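Local structure of probable Brix domain-containing ribosomal biogenesis protein (Methanothermobacter thermautotrophicus, 1W94) at residues Thr6-Ser11 with Ile30-Met35. The protein probably takes part in ribosome biogenesis as an archaeal Imp4-like, RNA-binding protein of the Brix domain family. Residues are numbered along the deposited sequence; the frame is centred on the assembly and turned at random.
Sequences TSRKPS and INRGKM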
# COMPACT_ATOMS: atom_id res chain seq x y z
N THR A 6 -7.07 -8.54 -3.29
CA THR A 6 -6.06 -9.04 -4.21
C THR A 6 -6.70 -9.40 -5.55
O THR A 6 -7.91 -9.38 -5.70
CB THR A 6 -5.39 -10.35 -3.68
OG1 THR A 6 -6.38 -11.40 -3.61
CG2 THR A 6 -4.76 -10.13 -2.30
N SER A 7 -5.86 -9.73 -6.53
CA SER A 7 -6.28 -10.41 -7.73
C SER A 7 -6.84 -11.81 -7.37
O SER A 7 -6.61 -12.31 -6.27
CB SER A 7 -5.07 -10.54 -8.66
OG SER A 7 -3.91 -10.99 -7.96
N ARG A 8 -7.59 -12.43 -8.27
CA ARG A 8 -8.14 -13.76 -8.02
C ARG A 8 -7.04 -14.83 -7.92
O ARG A 8 -6.05 -14.77 -8.63
CB ARG A 8 -9.16 -14.12 -9.08
CG ARG A 8 -10.50 -13.39 -8.87
CD ARG A 8 -11.49 -13.72 -9.97
NE ARG A 8 -11.26 -12.94 -11.18
CZ ARG A 8 -10.68 -13.41 -12.27
NH1 ARG A 8 -10.25 -14.67 -12.33
NH2 ARG A 8 -10.52 -12.61 -13.32
N LYS A 9 -7.26 -15.79 -7.02
CA LYS A 9 -6.33 -16.90 -6.74
C LYS A 9 -4.90 -16.44 -6.41
O LYS A 9 -3.97 -16.76 -7.16
CB LYS A 9 -6.32 -17.90 -7.91
CG LYS A 9 -7.69 -18.49 -8.26
N PRO A 10 -4.72 -15.68 -5.29
CA PRO A 10 -3.41 -15.18 -4.88
C PRO A 10 -2.58 -16.25 -4.18
O PRO A 10 -3.12 -17.17 -3.55
CB PRO A 10 -3.78 -14.08 -3.88
CG PRO A 10 -5.01 -14.61 -3.23
CD PRO A 10 -5.77 -15.25 -4.35
N SER A 11 -1.26 -16.11 -4.24
CA SER A 11 -0.38 -17.02 -3.52
C SER A 11 -0.44 -16.70 -2.03
O SER A 11 -0.91 -15.63 -1.63
CB SER A 11 1.04 -16.82 -3.98
OG SER A 11 1.45 -15.49 -3.68
N ILE A 30 -10.74 -7.71 2.36
CA ILE A 30 -11.64 -8.83 2.02
C ILE A 30 -10.97 -9.84 1.10
O ILE A 30 -10.20 -9.46 0.22
CB ILE A 30 -12.96 -8.35 1.36
CG1 ILE A 30 -12.67 -7.60 0.06
CG2 ILE A 30 -13.78 -7.49 2.36
CD1 ILE A 30 -13.85 -7.55 -0.92
N ASN A 31 -11.29 -11.12 1.29
CA ASN A 31 -10.79 -12.14 0.38
C ASN A 31 -11.46 -11.93 -0.97
O ASN A 31 -12.68 -11.67 -1.07
CB ASN A 31 -11.04 -13.58 0.90
CG ASN A 31 -10.21 -13.91 2.17
OD1 ASN A 31 -8.97 -13.80 2.18
ND2 ASN A 31 -10.89 -14.34 3.23
N ARG A 32 -10.67 -12.08 -2.02
CA ARG A 32 -11.18 -11.76 -3.33
C ARG A 32 -12.17 -12.81 -3.79
O ARG A 32 -13.14 -12.49 -4.50
CB ARG A 32 -10.02 -11.60 -4.32
CG ARG A 32 -10.44 -11.32 -5.78
CD ARG A 32 -11.20 -10.00 -5.93
NE ARG A 32 -11.55 -9.74 -7.33
CZ ARG A 32 -10.78 -9.11 -8.21
NH1 ARG A 32 -9.57 -8.66 -7.84
NH2 ARG A 32 -11.22 -8.90 -9.45
N GLY A 33 -11.95 -14.05 -3.36
CA GLY A 33 -12.71 -15.19 -3.85
C GLY A 33 -12.78 -15.17 -5.37
O GLY A 33 -11.75 -15.09 -6.05
N LYS A 34 -13.99 -15.21 -5.91
CA LYS A 34 -14.18 -15.24 -7.36
C LYS A 34 -14.91 -13.99 -7.90
O LYS A 34 -15.50 -14.03 -8.99
CB LYS A 34 -14.94 -16.52 -7.74
CG LYS A 34 -14.15 -17.81 -7.66
CD LYS A 34 -15.03 -18.96 -8.24
CE LYS A 34 -14.52 -20.35 -7.86
NZ LYS A 34 -13.15 -20.65 -8.39
N MSE A 35 -14.87 -12.89 -7.16
CA MSE A 35 -15.55 -11.66 -7.57
C MSE A 35 -14.88 -10.95 -8.74
O MSE A 35 -13.66 -10.91 -8.84
CB MSE A 35 -15.61 -10.67 -6.40
CG MSE A 35 -16.32 -11.25 -5.18
SE MSE A 35 -16.30 -9.90 -3.77
CE MSE A 35 -17.92 -9.19 -4.02
O HOH W 1 -7.89 -12.26 -1.66
O HOH W 2 -9.39 -15.72 -5.16
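The guanidinium of R32 carries R8 CG over one face, 4.0 Å above its plane and off-centre, while the carbonyl oxygens of T6 and M35 meet its edge. R32 NH1 donates to T6 O (2.8 Å, N-H...O 150°), the donor lying somewhat above the carbonyl plane. R32 NE donates to M35 O at 2.8 Å, and R32 NH2 adds a weak bond to the same oxygen. The group is thus held on both segments, its rotation fixed by acceptors near its own plane. R32 leaves the backbone with CG anti to N (chi1 177°) and bends at chi2, so that its methylenes run alongside T6 O. This buried arginine also spans the type II' turn R32-M35, whose positive phi at G33 suits glycine. The R8 side chain crosses that of R32 obliquely, R8 CG resting 3.5 Å from G33 O, and the two guanidiniums stand nearly perpendicular (89°); M35 O, near both, probably eases their like charges. Water bridges T6 OG1 to R32 N, and another joins K9 N to G33 O. A leucine in place of R32 would lose the bonds to T6 and M35 and would probably loosen the two loops from each other. Within the Brix domain the contact joins the loops after parallel neighbouring strands 3-6 and 28-29, with R32 packed against V50 of strand 48-54 and L37 and V40 of helix 37-44, and T6 against helix 12-25.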